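Local coordinates for L544 (Acanthamoeba polyphaga mimivirus, PDB 4AMQ), which probably acts as a manganese-binding nucleotidyltransferase of the virus particle, pairing a nucleotidyltransferase domain with a helical one, at residues Q52-G55 and S56-R60; Q264-Y267 and I268-K272; S306-K309 and D310-L314; T365-I368 and N369-P372. One frame throughout, in Å; residues are numbered along the deposited sequence.

Contact 1 (Q52-G55 and S56-R60); sequences QIKG and SFRRR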
loop_
_atom_site.group_PDB
_atom_site.type_symbol
_atom_site.label_atom_id
_atom_site.label_comp_id
_atom_site.label_asym_id
_atom_site.label_seq_id
_atom_site.Cartn_x
_atom_site.Cartn_y
_atom_site.Cartn_z
ATOM N N GLN A 52 1.839 9.216 16.191
ATOM C CA GLN A 52 3.111 8.511 16.142
ATOM C C GLN A 52 3.412 8.012 14.733
ATOM O O GLN A 52 2.559 7.406 14.080
ATOM C CB GLN A 52 3.116 7.333 17.116
ATOM C CG GLN A 52 4.507 6.766 17.378
ATOM C CD GLN A 52 5.004 7.054 18.787
ATOM O OE1 GLN A 52 4.368 6.674 19.772
ATOM N NE2 GLN A 52 6.149 7.723 18.890
ATOM N N ILE A 53 4.629 8.277 14.269
ATOM C CA ILE A 53 5.077 7.789 12.976
ATOM C C ILE A 53 5.518 6.332 13.089
ATOM O O ILE A 53 6.311 5.981 13.964
ATOM C CB ILE A 53 6.234 8.642 12.442
ATOM C CG1 ILE A 53 5.785 10.101 12.315
ATOM C CG2 ILE A 53 6.739 8.096 11.109
ATOM C CD1 ILE A 53 6.850 11.032 11.793
ATOM N N LYS A 54 4.997 5.485 12.206
ATOM C CA LYS A 54 5.324 4.067 12.227
ATOM C C LYS A 54 6.037 3.645 10.948
ATOM O O LYS A 54 6.231 4.452 10.038
ATOM C CB LYS A 54 4.053 3.232 12.401
ATOM C CG LYS A 54 3.236 3.578 13.637
ATOM C CD LYS A 54 3.988 3.257 14.921
ATOM C CE LYS A 54 3.151 3.594 16.149
ATOM N NZ LYS A 54 3.915 3.443 17.420
ATOM N N GLY A 55 6.438 2.378 10.897
ATOM C CA GLY A 55 6.930 1.772 9.674
ATOM C C GLY A 55 8.233 2.324 9.135
ATOM O O GLY A 55 9.107 2.745 9.889
ATOM N N SER A 56 8.350 2.323 7.811
ATOM C CA SER A 56 9.598 2.658 7.137
ATOM C C SER A 56 10.023 4.113 7.308
ATOM O O SER A 56 11.214 4.412 7.340
ATOM C CB SER A 56 9.514 2.305 5.647
ATOM O OG SER A 56 8.558 3.109 4.981
ATOM N N PHE A 57 9.055 5.018 7.409
ATOM C CA PHE A 57 9.374 6.431 7.584
ATOM C C PHE A 57 9.960 6.706 8.972
ATOM O O PHE A 57 10.851 7.541 9.124
ATOM C CB PHE A 57 8.148 7.307 7.336
ATOM C CG PHE A 57 8.455 8.777 7.292
ATOM C CD1 PHE A 57 9.294 9.292 6.316
ATOM C CD2 PHE A 57 7.899 9.646 8.216
ATOM C CE1 PHE A 57 9.579 10.644 6.268
ATOM C CE2 PHE A 57 8.181 11.001 8.171
ATOM C CZ PHE A 57 9.020 11.500 7.196
ATOM N N ARG A 58 9.454 6.003 9.982
ATOM C CA ARG A 58 10.014 6.102 11.327
ATOM C C ARG A 58 11.480 5.673 11.321
ATOM O O ARG A 58 12.299 6.222 12.058
ATOM C CB ARG A 58 9.209 5.254 12.318
ATOM C CG ARG A 58 9.873 5.078 13.683
ATOM C CD ARG A 58 9.027 4.214 14.608
ATOM N NE ARG A 58 8.537 3.014 13.932
ATOM C CZ ARG A 58 7.744 2.105 14.497
ATOM N NH1 ARG A 58 7.353 2.253 15.756
ATOM N NH2 ARG A 58 7.345 1.045 13.803
ATOM N N ARG A 59 11.804 4.695 10.479
ATOM C CA ARG A 59 13.178 4.225 10.329
ATOM C C ARG A 59 13.972 5.115 9.381
ATOM O O ARG A 59 15.175 4.921 9.193
ATOM C CB ARG A 59 13.207 2.779 9.828
ATOM C CG ARG A 59 12.749 1.752 10.852
ATOM C CD ARG A 59 12.855 0.337 10.298
ATOM N NE ARG A 59 11.821 0.049 9.307
ATOM C CZ ARG A 59 12.058 -0.315 8.050
ATOM N NH1 ARG A 59 13.302 -0.443 7.611
ATOM N NH2 ARG A 59 11.044 -0.560 7.232
ATOM N N ARG A 60 13.286 6.082 8.777
ATOM C CA ARG A 60 13.923 7.040 7.880
ATOM C C ARG A 60 14.722 6.364 6.770
ATOM O O ARG A 60 15.858 6.748 6.498
ATOM C CB ARG A 60 14.835 7.982 8.671
ATOM C CG ARG A 60 14.119 8.801 9.736
ATOM C CD ARG A 60 15.102 9.667 10.508
ATOM N NE ARG A 60 14.441 10.761 11.212
ATOM C CZ ARG A 60 14.033 10.703 12.476
ATOM N NH1 ARG A 60 14.217 9.597 13.186
ATOM N NH2 ARG A 60 13.442 11.752 13.031
#

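Contact 2 (Q264-Y267 and I268-K272); sequences QLEY and IIETK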
loop_
_atom_site.group_PDB
_atom_site.type_symbol
_atom_site.label_atom_id
_atom_site.label_comp_id
_atom_site.label_asym_id
_atom_site.label_seq_id
_atom_site.Cartn_x
_atom_site.Cartn_y
_atom_site.Cartn_z
ATOM N N GLN A 264 23.636 -5.095 8.355
ATOM C CA GLN A 264 23.919 -5.602 7.024
ATOM C C GLN A 264 22.630 -5.822 6.242
ATOM O O GLN A 264 22.536 -5.458 5.073
ATOM C CB GLN A 264 24.734 -6.893 7.106
ATOM C CG GLN A 264 26.100 -6.696 7.753
ATOM C CD GLN A 264 26.849 -8.000 7.972
ATOM O OE1 GLN A 264 26.278 -9.088 7.878
ATOM N NE2 GLN A 264 28.139 -7.892 8.267
ATOM N N LEU A 265 21.634 -6.410 6.896
ATOM C CA LEU A 265 20.354 -6.658 6.247
ATOM C C LEU A 265 19.637 -5.353 5.916
ATOM O O LEU A 265 19.026 -5.229 4.854
ATOM C CB LEU A 265 19.472 -7.570 7.106
ATOM C CG LEU A 265 19.781 -9.062 6.967
ATOM C CD1 LEU A 265 18.939 -9.891 7.923
ATOM C CD2 LEU A 265 19.564 -9.512 5.530
ATOM N N GLU A 266 19.720 -4.382 6.820
ATOM C CA GLU A 266 19.110 -3.080 6.588
ATOM C C GLU A 266 19.757 -2.408 5.381
ATOM O O GLU A 266 19.073 -1.821 4.542
ATOM C CB GLU A 266 19.248 -2.190 7.822
ATOM C CG GLU A 266 18.521 -0.853 7.718
ATOM C CD GLU A 266 17.013 -0.979 7.899
ATOM O OE1 GLU A 266 16.498 -2.117 7.908
ATOM O OE2 GLU A 266 16.340 0.066 8.037
ATOM N N TYR A 267 21.079 -2.499 5.295
ATOM C CA TYR A 267 21.803 -1.931 4.168
ATOM C C TYR A 267 21.372 -2.580 2.858
ATOM O O TYR A 267 21.092 -1.895 1.876
ATOM C CB TYR A 267 23.311 -2.085 4.355
ATOM C CG TYR A 267 24.099 -1.655 3.139
ATOM C CD1 TYR A 267 24.520 -0.342 2.988
ATOM C CD2 TYR A 267 24.409 -2.562 2.136
ATOM C CE1 TYR A 267 25.232 0.055 1.873
ATOM C CE2 TYR A 267 25.119 -2.176 1.020
ATOM C CZ TYR A 267 25.528 -0.868 0.892
ATOM O OH TYR A 267 26.237 -0.485 -0.224
ATOM N N ILE A 268 21.322 -3.907 2.854
ATOM C CA ILE A 268 20.966 -4.664 1.660
ATOM C C ILE A 268 19.556 -4.342 1.179
ATOM O O ILE A 268 19.341 -4.049 0.000
ATOM C CB ILE A 268 21.078 -6.177 1.915
ATOM C CG1 ILE A 268 22.517 -6.545 2.285
ATOM C CG2 ILE A 268 20.622 -6.962 0.695
ATOM C CD1 ILE A 268 22.685 -7.977 2.735
ATOM N N ILE A 269 18.602 -4.400 2.101
ATOM C CA ILE A 269 17.199 -4.176 1.781
ATOM C C ILE A 269 16.919 -2.721 1.404
ATOM O O ILE A 269 16.266 -2.450 0.396
ATOM C CB ILE A 269 16.293 -4.587 2.964
ATOM C CG1 ILE A 269 16.447 -6.085 3.252
ATOM C CG2 ILE A 269 14.840 -4.234 2.680
ATOM C CD1 ILE A 269 15.720 -6.559 4.494
ATOM N N GLU A 270 17.436 -1.792 2.202
ATOM C CA GLU A 270 17.050 -0.387 2.097
ATOM C C GLU A 270 17.983 0.493 1.253
ATOM O O GLU A 270 17.566 1.534 0.745
ATOM C CB GLU A 270 16.888 0.219 3.496
ATOM C CG GLU A 270 15.925 -0.545 4.398
ATOM C CD GLU A 270 14.503 -0.557 3.865
ATOM O OE1 GLU A 270 14.236 0.123 2.851
ATOM O OE2 GLU A 270 13.647 -1.244 4.464
ATOM N N THR A 271 19.239 0.092 1.106
ATOM C CA THR A 271 20.178 0.898 0.326
ATOM C C THR A 271 20.556 0.231 -0.992
ATOM O O THR A 271 20.328 0.787 -2.066
ATOM C CB THR A 271 21.450 1.256 1.130
ATOM O OG1 THR A 271 21.091 2.082 2.242
ATOM C CG2 THR A 271 22.439 2.016 0.258
ATOM N N LYS A 272 21.128 -0.964 -0.911
ATOM C CA LYS A 272 21.542 -1.672 -2.113
ATOM C C LYS A 272 20.370 -1.924 -3.058
ATOM O O LYS A 272 20.490 -1.728 -4.268
ATOM C CB LYS A 272 22.226 -2.988 -1.754
ATOM C CG LYS A 272 22.752 -3.742 -2.957
ATOM C CD LYS A 272 23.570 -4.947 -2.536
ATOM C CE LYS A 272 23.966 -5.776 -3.743
ATOM N NZ LYS A 272 24.757 -4.980 -4.723
#

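Contact 3 (S306-K309 and D310-L314); sequences SIIK and DIRKL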
loop_
_atom_site.group_PDB
_atom_site.type_symbol
_atom_site.label_atom_id
_atom_site.label_comp_id
_atom_site.label_asym_id
_atom_site.label_seq_id
_atom_site.Cartn_x
_atom_site.Cartn_y
_atom_site.Cartn_z
ATOM N N SER A 306 8.907 10.069 -13.898
ATOM C CA SER A 306 9.820 9.783 -12.797
ATOM C C SER A 306 10.341 8.354 -12.872
ATOM O O SER A 306 11.483 8.085 -12.504
ATOM C CB SER A 306 9.146 10.023 -11.442
ATOM O OG SER A 306 8.205 9.003 -11.150
ATOM N N ILE A 307 9.499 7.441 -13.346
ATOM C CA ILE A 307 9.860 6.027 -13.412
ATOM C C ILE A 307 10.861 5.756 -14.531
ATOM O O ILE A 307 11.804 4.985 -14.360
ATOM C CB ILE A 307 8.614 5.134 -13.596
ATOM C CG1 ILE A 307 7.787 5.103 -12.307
ATOM C CG2 ILE A 307 9.016 3.723 -14.006
ATOM C CD1 ILE A 307 6.599 4.164 -12.358
ATOM N N ILE A 308 10.648 6.400 -15.674
ATOM C CA ILE A 308 11.545 6.277 -16.819
ATOM C C ILE A 308 12.961 6.708 -16.456
ATOM O O ILE A 308 13.930 6.037 -16.808
ATOM C CB ILE A 308 11.056 7.122 -18.017
ATOM C CG1 ILE A 308 9.719 6.593 -18.536
ATOM C CG2 ILE A 308 12.083 7.107 -19.134
ATOM C CD1 ILE A 308 9.762 5.145 -18.959
ATOM N N LYS A 309 13.073 7.827 -15.747
ATOM C CA LYS A 309 14.370 8.325 -15.302
ATOM C C LYS A 309 15.067 7.366 -14.333
ATOM O O LYS A 309 16.247 7.061 -14.493
ATOM C CB LYS A 309 14.225 9.700 -14.644
ATOM C CG LYS A 309 15.497 10.186 -13.956
ATOM C CD LYS A 309 15.319 11.569 -13.344
ATOM C CE LYS A 309 16.633 12.106 -12.776
ATOM N NZ LYS A 309 17.110 11.346 -11.583
ATOM N N ASP A 310 14.332 6.891 -13.333
ATOM C CA ASP A 310 14.926 6.103 -12.250
ATOM C C ASP A 310 15.197 4.645 -12.614
ATOM O O ASP A 310 16.090 4.015 -12.049
ATOM C CB ASP A 310 14.054 6.175 -10.996
ATOM C CG ASP A 310 13.984 7.572 -10.421
ATOM O OD1 ASP A 310 14.882 8.381 -10.725
ATOM O OD2 ASP A 310 13.035 7.857 -9.662
ATOM N N ILE A 311 14.422 4.114 -13.551
ATOM C CA ILE A 311 14.540 2.719 -13.954
ATOM C C ILE A 311 15.927 2.415 -14.525
ATOM O O ILE A 311 16.393 1.272 -14.483
ATOM C CB ILE A 311 13.460 2.367 -14.996
ATOM C CG1 ILE A 311 13.232 0.863 -15.051
ATOM C CG2 ILE A 311 13.838 2.896 -16.362
ATOM C CD1 ILE A 311 12.675 0.323 -13.780
ATOM N N ARG A 312 16.587 3.451 -15.036
ATOM C CA ARG A 312 17.895 3.296 -15.663
ATOM C C ARG A 312 18.991 3.070 -14.627
ATOM O O ARG A 312 20.098 2.645 -14.964
ATOM C CB ARG A 312 18.229 4.521 -16.519
ATOM C CG ARG A 312 17.231 4.796 -17.634
ATOM C CD ARG A 312 17.383 6.204 -18.178
ATOM N NE ARG A 312 16.457 6.454 -19.276
ATOM C CZ ARG A 312 16.688 6.105 -20.537
ATOM N NH1 ARG A 312 17.819 5.489 -20.859
ATOM N NH2 ARG A 312 15.789 6.368 -21.474
ATOM N N LYS A 313 18.680 3.358 -13.368
ATOM C CA LYS A 313 19.628 3.154 -12.280
ATOM C C LYS A 313 19.652 1.692 -11.845
ATOM O O LYS A 313 20.585 1.251 -11.175
ATOM C CB LYS A 313 19.288 4.046 -11.086
ATOM C CG LYS A 313 19.180 5.529 -11.411
ATOM C CD LYS A 313 19.285 6.363 -10.143
ATOM C CE LYS A 313 19.150 7.850 -10.429
ATOM N NZ LYS A 313 17.731 8.256 -10.628
ATOM N N LEU A 314 18.622 0.948 -12.233
ATOM C CA LEU A 314 18.512 -0.460 -11.869
ATOM C C LEU A 314 19.354 -1.342 -12.785
ATOM O O LEU A 314 19.882 -0.876 -13.798
ATOM C CB LEU A 314 17.053 -0.914 -11.921
ATOM C CG LEU A 314 16.054 -0.181 -11.026
ATOM C CD1 LEU A 314 14.700 -0.865 -11.100
ATOM C CD2 LEU A 314 16.552 -0.132 -9.589
#

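Contact 4 (T365-I368 and N369-P372); sequences TRYI and NIIP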
loop_
_atom_site.group_PDB
_atom_site.type_symbol
_atom_site.label_atom_id
_atom_site.label_comp_id
_atom_site.label_asym_id
_atom_site.label_seq_id
_atom_site.Cartn_x
_atom_site.Cartn_y
_atom_site.Cartn_z
ATOM N N THR A 365 20.464 -16.907 0.856
ATOM C CA THR A 365 21.154 -18.156 1.165
ATOM C C THR A 365 22.239 -17.954 2.219
ATOM O O THR A 365 22.442 -18.806 3.083
ATOM C CB THR A 365 21.768 -18.798 -0.097
ATOM O OG1 THR A 365 22.697 -17.889 -0.700
ATOM C CG2 THR A 365 20.678 -19.148 -1.105
ATOM N N ARG A 366 22.927 -16.820 2.147
ATOM C CA ARG A 366 23.979 -16.493 3.104
ATOM C C ARG A 366 23.455 -16.378 4.532
ATOM O O ARG A 366 24.015 -16.966 5.457
ATOM C CB ARG A 366 24.663 -15.187 2.711
ATOM C CG ARG A 366 25.562 -14.620 3.793
ATOM C CD ARG A 366 26.129 -13.283 3.371
ATOM N NE ARG A 366 26.811 -13.374 2.083
ATOM C CZ ARG A 366 27.269 -12.327 1.406
ATOM N NH1 ARG A 366 27.117 -11.101 1.893
ATOM N NH2 ARG A 366 27.878 -12.505 0.240
ATOM N N TYR A 367 22.383 -15.612 4.712
ATOM C CA TYR A 367 21.850 -15.366 6.047
ATOM C C TYR A 367 20.966 -16.501 6.561
ATOM O O TYR A 367 20.874 -16.726 7.770
ATOM C CB TYR A 367 21.131 -14.014 6.107
ATOM C CG TYR A 367 22.084 -12.845 5.995
ATOM C CD1 TYR A 367 22.776 -12.382 7.106
ATOM C CD2 TYR A 367 22.305 -12.215 4.778
ATOM C CE1 TYR A 367 23.655 -11.320 7.010
ATOM C CE2 TYR A 367 23.184 -11.154 4.671
ATOM C CZ TYR A 367 23.855 -10.711 5.788
ATOM O OH TYR A 367 24.731 -9.656 5.688
ATOM N N ILE A 368 20.326 -17.225 5.648
ATOM C CA ILE A 368 19.526 -18.377 6.044
ATOM C C ILE A 368 20.436 -19.493 6.562
ATOM O O ILE A 368 20.036 -20.289 7.412
ATOM C CB ILE A 368 18.646 -18.896 4.887
ATOM C CG1 ILE A 368 17.592 -19.874 5.412
ATOM C CG2 ILE A 368 19.496 -19.547 3.805
ATOM C CD1 ILE A 368 16.694 -19.285 6.475
ATOM N N ASN A 369 21.665 -19.535 6.054
ATOM C CA ASN A 369 22.648 -20.519 6.497
ATOM C C ASN A 369 23.254 -20.153 7.844
ATOM O O ASN A 369 23.971 -20.950 8.448
ATOM C CB ASN A 369 23.756 -20.693 5.458
ATOM C CG ASN A 369 23.310 -21.512 4.266
ATOM O OD1 ASN A 369 22.278 -22.183 4.310
ATOM N ND2 ASN A 369 24.094 -21.473 3.195
ATOM N N ILE A 370 22.972 -18.939 8.303
ATOM C CA ILE A 370 23.409 -18.508 9.623
ATOM C C ILE A 370 22.446 -19.040 10.679
ATOM O O ILE A 370 22.804 -19.197 11.846
ATOM C CB ILE A 370 23.516 -16.973 9.705
ATOM C CG1 ILE A 370 24.620 -16.476 8.768
ATOM C CG2 ILE A 370 23.800 -16.526 11.127
ATOM C CD1 ILE A 370 24.918 -15.001 8.897
ATOM N N ILE A 371 21.223 -19.327 10.247
ATOM C CA ILE A 371 20.209 -19.928 11.105
ATOM C C ILE A 371 20.355 -21.448 11.105
ATOM O O ILE A 371 20.681 -22.039 10.077
ATOM C CB ILE A 371 18.792 -19.544 10.627
ATOM C CG1 ILE A 371 18.608 -18.024 10.677
ATOM C CG2 ILE A 371 17.727 -20.246 11.455
ATOM C CD1 ILE A 371 17.285 -17.540 10.124
ATOM N N PRO A 372 20.141 -22.086 12.269
ATOM C CA PRO A 372 20.221 -23.552 12.374
ATOM C C PRO A 372 19.113 -24.264 11.589
ATOM O O PRO A 372 17.944 -23.910 11.746
ATOM C CB PRO A 372 20.040 -23.803 13.875
ATOM C CG PRO A 372 20.431 -22.511 14.536
ATOM C CD PRO A 372 19.984 -21.442 13.585
#

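Contact 1 (Q52-G55 and S56-R60)
The CG2 methyl of I53 meets F57 at the edge of its ring, near the ring plane, with CG2 3.5 Å from CD2 of the phenylalanine. A second point of touch follows along the same edge, where CD1 of I53 lies 3.9 Å from F57 CE2. Both residues are buried, and this is the tightly packed part of the contact. F57 has its CG anti to the backbone N (chi1 -171°), which sets the ring beside the isoleucine, where E31 and I34 of helix 28-42 and I67 of strand 66-72 also touch it. Between this packed part and the looser one the backbone turns from strand 51-54 into a short, weakly bonded helix through G55, whose positive phi favours glycine, and S56. The side chain of S56 is about 4 Å from a bound manganese and touches D66, a ligand of that metal site. A strand, a Gly-Ser turn and a following strand bearing the metal-binding aspartates are consistent with a polymerase-beta-like nucleotidyltransferase core. On the exposed side R58 runs back over the strand end, its CD 3.3 Å from I53 O. A bend at chi3 (46°) then lays one face of the guanidinium over K54, whose CD is 3.6 Å from R58 NH1. The like charges come close, K54 NZ lying 4.0 Å from R58 NH1. R59 N gives a weak bond to G55 O, while its guanidinium leaves for E266 and E270 of helix 259-272. R60, with positive phi, ends the turn in a Schellman motif.

Contact 2 (Q264-Y267 and I268-K272)
I268 leans its CG1 on the carbonyl of Q264, at 3.0 Å from Q264 O, while its own N-H bonds to that same oxygen. Its CD1 comes only loosely near CD2 of L265, and L248 covers this buried isoleucine from helix 248-254. I269 comes next and has the straightest of the backbone bonds here, with 168° at the hydrogen between its N and L265 O. Its CG1 packs against the same acceptor, 3.2 Å from L265 O. At E270 the carboxylate of E266 packs against the CG methylene, the two side chains crossing. E270 N bonds to E266 O, and both chains bend at chi2, bringing E266 CD to 3.7 Å from E270 CG. The carboxylate planes stand 59° apart, and E266 OE1 stays 4.6 Å from E270 OE2. R252 and R59 each make salt bridges to both acids, and K277 makes one to E270 OE1, which probably offsets the paired negative charge. T271 then sets its CB over one face of the Y267 ring in a CH-pi contact, 4.3 Å from the ring centroid, with its CG2 methyl near CE1. Its N bonds to Y267 O at 2.8 Å. K272 shares that acceptor, its N 2.9 Å from Y267 O, and passes its CB obliquely by the ring. Two successive N-H groups on one carbonyl, the second five residues along, make a pi-type turn, which here forms the last turn of helix 259-272 in the helical domain.

Contact 3 (S306-K309 and D310-L314)
K309 and K313 bring their amino groups to the same carboxylate oxygen of D310. The bridge from K313 is short, NZ to D310 OD1 at 2.9 Å, whereas K309 NZ makes a long one to that atom at 3.8 Å. The two ammonium groups consequently lie close, with K309 NZ 3.3 Å from K313 NZ, a pairing that the shared carboxylate would be expected to ease. Each lysine bends at its last torsion (chi4 -68° in K309, 79° in K313), turning NZ in from an otherwise extended chain. D310 OD2, in turn, is taken by R282 in a salt bridge, so the buried aspartate is gripped through both oxygens. R282 also bonds weakly to S306 OG, whose stronger partner is I303 O. Behind the charged group stands the helical backbone: D310 N bonds to S306 O at 3.2 Å and I311 N to I307 O at 2.9 Å. I311 tucks CG2 against I308 O at 3.2 Å, and R312 runs its aliphatic chain past the same carbonyl. The bond from K313 N to D310 O places K313 one turn on from the aspartate, and a type I turn from I311 to L314 overlaps it. Away from the charges, I307 and I311 pack on helix 334-368, I308 and I311 on I322 of helix 319-331, and I311 and L314 on L279 of helix 274-292.

Contact 4 (T365-I368 and N369-P372)
Y367 and I370 lie side by side and point the same way, the tyrosine's CD1 3.8 Å from the isoleucine's CD1. A second apolar pair crosses at a slant on the buried side, where I368 CD1 is 4.1 Å from I371 CD1; L251 of helix 248-254 covers both residues. Among the hydrogen bonds, N369 N still reaches back four residues to T365 O, at 3.2 Å, but from well above the carbonyl plane. The next two span only three. I370 N to Y367 O is weak, and I371 N sits above the carbonyl plane of I368, 70° out of it, with a C=O...N angle of 107°. Polar side chains mostly look elsewhere: N369 sets its CG against T365 O, at 3.1 Å, while OD1 takes a weak bond from R376, T365 OG1 bonds to K362 O, and the hydroxyl of Y367 bonds to Q264 OE1 in helix 259-272. Spans shortened from four residues to three are those of a helix tightening into 3-10-like bonds as it ends, before the extended I371 and P372, here helix 334-368 passing into the linker to helix 373-376.

Each contact lies within one continuous stretch, so none closes a long loop, and the four follow in series without nesting or crossing. Contact 1 comes first, at the edge strand of the nucleotidyltransferase sheet. Contact 2, far along the chain in the helical domain, touches it through R59, linking the nucleotidyltransferase and helical parts near the manganese site. Contact 3 lies near the C-terminal end of helix 297-311, its nearest atoms about 7 Å from contact 2 without touching. Contact 4, at the far end of helix 334-368, returns to contact 2 through Y367, whose ring packs on L265 and I268. Segment 264-272 is thus the shared neighbour of contacts 1 and 4.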